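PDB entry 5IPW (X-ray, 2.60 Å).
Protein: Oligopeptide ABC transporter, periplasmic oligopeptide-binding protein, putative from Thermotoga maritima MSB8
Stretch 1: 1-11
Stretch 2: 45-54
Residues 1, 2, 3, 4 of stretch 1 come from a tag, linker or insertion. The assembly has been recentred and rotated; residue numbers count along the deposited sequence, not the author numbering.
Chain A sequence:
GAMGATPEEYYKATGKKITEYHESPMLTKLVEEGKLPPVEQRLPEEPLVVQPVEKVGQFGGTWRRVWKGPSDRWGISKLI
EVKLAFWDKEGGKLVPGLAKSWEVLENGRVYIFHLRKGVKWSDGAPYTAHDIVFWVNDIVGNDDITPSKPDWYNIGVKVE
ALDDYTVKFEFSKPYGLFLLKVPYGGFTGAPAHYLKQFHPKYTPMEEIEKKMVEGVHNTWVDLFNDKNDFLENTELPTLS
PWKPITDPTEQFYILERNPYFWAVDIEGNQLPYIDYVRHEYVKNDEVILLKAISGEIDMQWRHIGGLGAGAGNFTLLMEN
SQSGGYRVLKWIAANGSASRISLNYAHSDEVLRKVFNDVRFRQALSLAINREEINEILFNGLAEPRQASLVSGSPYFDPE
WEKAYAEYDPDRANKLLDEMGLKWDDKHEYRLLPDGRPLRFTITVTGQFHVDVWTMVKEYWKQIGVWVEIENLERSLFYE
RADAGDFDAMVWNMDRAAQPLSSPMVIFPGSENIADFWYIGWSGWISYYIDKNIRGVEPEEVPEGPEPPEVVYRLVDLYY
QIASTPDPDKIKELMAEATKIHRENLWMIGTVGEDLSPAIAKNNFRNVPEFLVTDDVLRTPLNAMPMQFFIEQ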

ATOM      1  N   GLY A   1       3.803 -13.173  11.034  1.00 63.90           N
ATOM      2  CA  GLY A   1       2.879 -14.294  11.426  1.00 63.48           C
ATOM      3  C   GLY A   1       1.655 -13.815  12.194  1.00 62.35           C
ATOM      4  O   GLY A   1       0.673 -13.392  11.598  1.00 68.05           O
ATOM      5  N   ALA A   2       1.717 -13.882  13.517  1.00 61.47           N
ATOM      6  CA  ALA A   2       0.636 -13.394  14.381  1.00 61.01           C
ATOM      7  C   ALA A   2       1.221 -12.665  15.587  1.00 62.00           C
ATOM      8  O   ALA A   2       2.374 -12.896  15.968  1.00 66.65           O
ATOM      9  CB  ALA A   2      -0.246 -14.545  14.843  1.00 59.73           C
ATOM     10  N   MET A   3       0.420 -11.786  16.182  1.00 59.94           N
ATOM     11  CA  MET A   3       0.860 -10.987  17.320  1.00 59.11           C
ATOM     12  C   MET A   3       0.038 -11.272  18.561  1.00 58.36           C
ATOM     13  O   MET A   3      -1.195 -11.202  18.540  1.00 59.30           O
ATOM     14  CB  MET A   3       0.736  -9.500  17.017  1.00 60.13           C
ATOM     15  CG  MET A   3       1.413  -9.052  15.741  1.00 61.28           C
ATOM     16  SD  MET A   3       3.164  -9.393  15.658  1.00 59.98           S
ATOM     17  CE  MET A   3       3.623  -8.114  14.518  1.00 58.66           C
ATOM     18  N   GLY A   4       0.734 -11.593  19.642  1.00 54.47           N
ATOM     19  CA  GLY A   4       0.145 -11.557  20.966  1.00 52.06           C
ATOM     20  C   GLY A   4       0.438 -10.176  21.493  1.00 49.18           C
ATOM     21  O   GLY A   4       1.582  -9.738  21.468  1.00 49.10           O
ATOM     22  N   ALA A   5      -0.590  -9.483  21.965  1.00 48.46           N
ATOM     23  CA  ALA A   5      -0.431  -8.116  22.439  1.00 47.41           C
ATOM     24  C   ALA A   5       0.547  -8.026  23.592  1.00 45.64           C
ATOM     25  O   ALA A   5       1.176  -6.994  23.773  1.00 45.08           O
ATOM     26  CB  ALA A   5      -1.771  -7.545  22.861  1.00 48.85           C
ATOM     27  N   THR A   6       0.673  -9.107  24.356  1.00 44.32           N
ATOM     28  CA  THR A   6       1.391  -9.108  25.628  1.00 42.97           C
ATOM     29  C   THR A   6       1.743 -10.560  25.947  1.00 39.43           C
ATOM     30  O   THR A   6       1.093 -11.473  25.436  1.00 38.15           O
ATOM     31  CB  THR A   6       0.467  -8.489  26.696  1.00 46.81           C
ATOM     32  OG1 THR A   6       0.461  -7.062  26.540  1.00 49.41           O
ATOM     33  CG2 THR A   6       0.872  -8.831  28.114  1.00 50.47           C
ATOM     34  N   PRO A   7       2.784 -10.797  26.758  1.00 37.32           N
ATOM     35  CA  PRO A   7       3.009 -12.184  27.182  1.00 39.71           C
ATOM     36  C   PRO A   7       1.819 -12.796  27.949  1.00 43.06           C
ATOM     37  O   PRO A   7       1.477 -13.958  27.736  1.00 44.80           O
ATOM     38  CB  PRO A   7       4.243 -12.086  28.076  1.00 37.54           C
ATOM     39  CG  PRO A   7       4.950 -10.872  27.606  1.00 37.34           C
ATOM     40  CD  PRO A   7       3.883  -9.913  27.168  1.00 37.32           C
ATOM     41  N   GLU A   8       1.216 -12.026  28.845  1.00 46.65           N
ATOM     42  CA  GLU A   8      -0.020 -12.443  29.498  1.00 49.98           C
ATOM     43  C   GLU A   8      -1.128 -12.759  28.487  1.00 47.44           C
ATOM     44  O   GLU A   8      -1.768 -13.808  28.576  1.00 45.10           O
ATOM     45  CB  GLU A   8      -0.489 -11.374  30.483  1.00 56.60           C
ATOM     46  CG  GLU A   8      -1.474 -11.884  31.526  1.00 64.62           C
ATOM     47  CD  GLU A   8      -2.259 -10.758  32.184  1.00 73.46           C
ATOM     48  OE1 GLU A   8      -1.702 -10.069  33.073  1.00 77.17           O
ATOM     49  OE2 GLU A   8      -3.439 -10.562  31.811  1.00 76.58           O
ATOM     50  N   GLU A   9      -1.357 -11.864  27.529  1.00 44.62           N
ATOM     51  CA  GLU A   9      -2.377 -12.104  26.504  1.00 43.37           C
ATOM     52  C   GLU A   9      -2.042 -13.291  25.606  1.00 41.38           C
ATOM     53  O   GLU A   9      -2.941 -14.012  25.162  1.00 39.75           O
ATOM     54  CB  GLU A   9      -2.588 -10.862  25.641  1.00 46.10           C
ATOM     55  CG  GLU A   9      -3.224  -9.687  26.368  1.00 49.28           C
ATOM     56  CD  GLU A   9      -4.570 -10.035  26.990  1.00 52.43           C
ATOM     57  OE1 GLU A   9      -5.444 -10.593  26.280  1.00 53.43           O
ATOM     58  OE2 GLU A   9      -4.741  -9.757  28.200  1.00 52.83           O
ATOM     59  N   TYR A  10      -0.754 -13.487  25.324  1.00 39.17           N
ATOM     60  CA  TYR A  10      -0.310 -14.652  24.556  1.00 37.90           C
ATOM     61  C   TYR A  10      -0.655 -15.920  25.315  1.00 36.92           C
ATOM     62  O   TYR A  10      -1.137 -16.892  24.738  1.00 35.70           O
ATOM     63  CB  TYR A  10       1.207 -14.592  24.274  1.00 37.18           C
ATOM     64  CG  TYR A  10       1.749 -15.824  23.584  1.00 35.22           C
ATOM     65  CD1 TYR A  10       1.471 -16.071  22.248  1.00 34.74           C
ATOM     66  CD2 TYR A  10       2.525 -16.749  24.277  1.00 36.18           C
ATOM     67  CE1 TYR A  10       1.948 -17.201  21.615  1.00 34.55           C
ATOM     68  CE2 TYR A  10       3.009 -17.888  23.651  1.00 36.79           C
ATOM     69  CZ  TYR A  10       2.716 -18.107  22.316  1.00 36.61           C
ATOM     70  OH  TYR A  10       3.197 -19.239  21.676  1.00 38.59           O
ATOM     71  N   TYR A  11      -0.393 -15.896  26.615  1.00 38.21           N
ATOM     72  CA  TYR A  11      -0.731 -17.002  27.496  1.00 42.42           C
ATOM     73  C   TYR A  11      -2.229 -17.282  27.539  1.00 42.11           C
ATOM     74  O   TYR A  11      -2.646 -18.433  27.478  1.00 42.92           O
ATOM     75  CB  TYR A  11      -0.226 -16.726  28.910  1.00 44.68           C
ATOM     76  CG  TYR A  11      -0.695 -17.745  29.907  1.00 48.52           C
ATOM     77  CD1 TYR A  11      -0.353 -19.085  29.759  1.00 48.90           C
ATOM     78  CD2 TYR A  11      -1.495 -17.379  30.992  1.00 50.50           C
ATOM     79  CE1 TYR A  11      -0.773 -20.034  30.667  1.00 50.78           C
ATOM     80  CE2 TYR A  11      -1.931 -18.327  31.904  1.00 51.54           C
ATOM     81  CZ  TYR A  11      -1.564 -19.654  31.737  1.00 51.67           C
ATOM     82  OH  TYR A  11      -1.983 -20.615  32.625  1.00 51.17           O
ATOM     83  N   GLU A  45       8.172  -3.911  30.253  1.00 44.57           N
ATOM     84  CA  GLU A  45       7.505  -4.823  31.176  1.00 44.89           C
ATOM     85  C   GLU A  45       6.642  -5.802  30.404  1.00 41.46           C
ATOM     86  O   GLU A  45       6.550  -6.956  30.764  1.00 40.18           O
ATOM     87  CB  GLU A  45       6.660  -4.053  32.183  1.00 49.85           C
ATOM     88  CG  GLU A  45       7.491  -3.360  33.256  1.00 56.07           C
ATOM     89  CD  GLU A  45       6.654  -2.573  34.261  1.00 61.99           C
ATOM     90  OE1 GLU A  45       5.398  -2.575  34.165  1.00 64.35           O
ATOM     91  OE2 GLU A  45       7.265  -1.944  35.152  1.00 63.13           O
ATOM     92  N   GLU A  46       6.029  -5.330  29.330  1.00 40.60           N
ATOM     93  CA  GLU A  46       5.160  -6.147  28.505  1.00 39.94           C
ATOM     94  C   GLU A  46       5.541  -5.985  27.023  1.00 39.18           C
ATOM     95  O   GLU A  46       4.912  -5.208  26.293  1.00 36.66           O
ATOM     96  CB  GLU A  46       3.698  -5.750  28.737  1.00 42.02           C
ATOM     97  CG  GLU A  46       3.203  -5.917  30.176  1.00 44.23           C
ATOM     98  CD  GLU A  46       1.684  -5.818  30.289  1.00 45.14           C
ATOM     99  OE1 GLU A  46       1.030  -6.852  30.548  1.00 45.62           O
ATOM    100  OE2 GLU A  46       1.141  -4.711  30.096  1.00 45.01           O
ATOM    101  N   PRO A  47       6.578  -6.717  26.571  1.00 38.95           N
ATOM    102  CA  PRO A  47       6.985  -6.633  25.167  1.00 38.93           C
ATOM    103  C   PRO A  47       5.925  -7.173  24.217  1.00 38.37           C
ATOM    104  O   PRO A  47       5.096  -7.980  24.615  1.00 38.47           O
ATOM    105  CB  PRO A  47       8.231  -7.531  25.110  1.00 39.18           C
ATOM    106  CG  PRO A  47       8.068  -8.478  26.247  1.00 39.10           C
ATOM    107  CD  PRO A  47       7.423  -7.663  27.327  1.00 39.23           C
ATOM    108  N   LEU A  48       5.951  -6.722  22.971  1.00 37.07           N
ATOM    109  CA  LEU A  48       5.129  -7.327  21.933  1.00 37.14           C
ATOM    110  C   LEU A  48       5.598  -8.756  21.737  1.00 37.32           C
ATOM    111  O   LEU A  48       6.780  -9.048  21.880  1.00 38.05           O
ATOM    112  CB  LEU A  48       5.223  -6.522  20.634  1.00 37.59           C
ATOM    113  CG  LEU A  48       4.522  -7.099  19.400  1.00 38.47           C
ATOM    114  CD1 LEU A  48       3.023  -7.207  19.594  1.00 39.20           C
ATOM    115  CD2 LEU A  48       4.823  -6.243  18.182  1.00 38.88           C
ATOM    116  N   VAL A  49       4.665  -9.656  21.460  1.00 38.29           N
ATOM    117  CA  VAL A  49       4.984 -11.066  21.282  1.00 38.90           C
ATOM    118  C   VAL A  49       4.679 -11.429  19.849  1.00 39.27           C
ATOM    119  O   VAL A  49       3.579 -11.184  19.360  1.00 39.38           O
ATOM    120  CB  VAL A  49       4.174 -11.963  22.237  1.00 40.33           C
ATOM    121  CG1 VAL A  49       4.553 -13.426  22.052  1.00 39.83           C
ATOM    122  CG2 VAL A  49       4.413 -11.533  23.679  1.00 40.54           C
ATOM    123  N   VAL A  50       5.667 -12.005  19.173  1.00 40.46           N
ATOM    124  CA  VAL A  50       5.580 -12.230  17.744  1.00 39.53           C
ATOM    125  C   VAL A  50       5.632 -13.710  17.447  1.00 39.43           C
ATOM    126  O   VAL A  50       6.524 -14.401  17.907  1.00 39.18           O
ATOM    127  CB  VAL A  50       6.718 -11.496  17.037  1.00 39.77           C
ATOM    128  CG1 VAL A  50       6.734 -11.798  15.539  1.00 40.53           C
ATOM    129  CG2 VAL A  50       6.554 -10.012  17.282  1.00 38.55           C
ATOM    130  N   GLN A  51       4.655 -14.198  16.693  1.00 42.24           N
ATOM    131  CA  GLN A  51       4.674 -15.584  16.273  1.00 45.85           C
ATOM    132  C   GLN A  51       5.346 -15.688  14.908  1.00 44.32           C
ATOM    133  O   GLN A  51       4.939 -15.020  13.958  1.00 43.96           O
ATOM    134  CB  GLN A  51       3.278 -16.175  16.214  1.00 49.96           C
ATOM    135  CG  GLN A  51       3.289 -17.667  15.947  1.00 55.05           C
ATOM    136  CD  GLN A  51       1.894 -18.203  15.771  1.00 65.03           C
ATOM    137  OE1 GLN A  51       1.046 -18.041  16.658  1.00 76.93           O
ATOM    138  NE2 GLN A  51       1.631 -18.831  14.622  1.00 65.39           N
ATOM    139  N   PRO A  52       6.384 -16.521  14.814  1.00 40.81           N
ATOM    140  CA  PRO A  52       7.092 -16.669  13.565  1.00 42.35           C
ATOM    141  C   PRO A  52       6.214 -17.060  12.394  1.00 42.76           C
ATOM    142  O   PRO A  52       5.238 -17.779  12.560  1.00 43.81           O
ATOM    143  CB  PRO A  52       8.072 -17.798  13.850  1.00 43.39           C
ATOM    144  CG  PRO A  52       8.343 -17.697  15.300  1.00 44.48           C
ATOM    145  CD  PRO A  52       7.095 -17.158  15.933  1.00 42.04           C
ATOM    146  N   VAL A  53       6.593 -16.593  11.210  1.00 42.74           N
ATOM    147  CA  VAL A  53       5.952 -17.012   9.981  1.00 42.40           C
ATOM    148  C   VAL A  53       6.113 -18.509   9.778  1.00 41.65           C
ATOM    149  O   VAL A  53       5.217 -19.159   9.264  1.00 41.92           O
ATOM    150  CB  VAL A  53       6.529 -16.261   8.762  1.00 41.38           C
ATOM    151  CG1 VAL A  53       6.145 -16.942   7.459  1.00 40.90           C
ATOM    152  CG2 VAL A  53       6.051 -14.820   8.768  1.00 40.83           C
ATOM    153  N   GLU A  54       7.256 -19.051  10.180  1.00 41.97           N
ATOM    154  CA  GLU A  54       7.621 -20.408   9.813  1.00 42.69           C
ATOM    155  C   GLU A  54       8.044 -21.213  11.022  1.00 40.95           C
ATOM    156  O   GLU A  54       7.558 -22.319  11.241  1.00 40.08           O
ATOM    157  CB  GLU A  54       8.763 -20.346   8.803  1.00 46.72           C
ATOM    158  CG  GLU A  54       9.035 -21.626   8.046  1.00 50.17           C
ATOM    159  CD  GLU A  54      10.265 -21.507   7.166  1.00 54.21           C
ATOM    160  OE1 GLU A  54      10.988 -22.521   7.019  1.00 57.93           O
ATOM    161  OE2 GLU A  54      10.513 -20.397   6.638  1.00 50.30           O
TER

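Val-49 lies at the apolar centre of the contact, and the other stretch covers 96 Å² of it, more than of any other residue in either stretch. With chi1 at -179° (t), its two methyl groups meet different partners. CG1 sits 4.0 Å from CG of Tyr-10 and lies over one face of that ring, so a methyl group packs against the flat aromatic surface. CG2 is 3.9 Å from CD of Pro-7 and also approaches the backbone at the start of the helix, 3.6 Å from C of Thr-6. Tyr-10 can reach the valine because its CA-to-CB bond points toward the other stretch, and the turn that carries it is held by a backbone hydrogen bond of 2.7 Å from Tyr-10 N to Thr-6 O.

Pro-7 extends this apolar patch toward the start of the second stretch. Its CG is 4.1 Å from CD of Pro-47, a contact between two rigid rings, while its CD lies 3.4 Å from O of Pro-47. Having no amide hydrogen, Pro-7 meets that carbonyl through carbon.

Beside this cluster, residues 2-4 and 48-51 pair as antiparallel strands, with 150° between their N-to-C directions and a closest axial approach of 4.8 Å. The register is set by Met-3 opposite Val-50 and Gly-4 opposite Val-49, each pair with CA atoms 4.9 Å apart. Gly-4 and Val-49 form a hydrogen-bonded pair: Gly-4 N donates to Val-49 O at 2.9 Å (angle at the hydrogen 144°), and Val-49 N donates to Gly-4 O at 3.1 Å (151°). Gly-4, like the other residues of 1-4, derives from a tag. A CB on it would lie only 3.1 Å from CB of Tyr-10, so the bare backbone leaves room for the tyrosine on the sheet face that also carries Val-49.

Met-3 and Val-50 form the non-hydrogen-bonded pair, and their side chains share the other face. SD of Met-3 is 3.8 Å from CG2 of Val-50, and CB of Met-3 is 4.1 Å from CD1 of Leu-48. The leucine starts away from the first stretch, but its end comes nearer. Between the strands, CA of Met-3 makes a CA-H...O contact of 3.4 Å with O of Val-49, an acceptor already used by the amide of Gly-4.

Toward the exposed end the pairing loosens. Gln-51 N donates to Ala-2 O at 2.7 Å and 167°, a short and nearly straight bond, whereas the return bond from Ala-2 N to Gln-51 O is weak at 3.4 Å. The same Gln-51 O receives a CA-H...O contact of 3.3 Å from CA of Gly-1, whose N lies 3.6 Å from CG2 of Val-53.

At the other end of the contact, Glu-46 brings a carboxylate beside the first stretch: its OE1 lies 3.1 Å from CG2 of Thr-6, a close approach to a methyl group, while its OE2 is hydrogen-bonded elsewhere in the structure. Altogether the two stretches bury 690 Å², both sides summed.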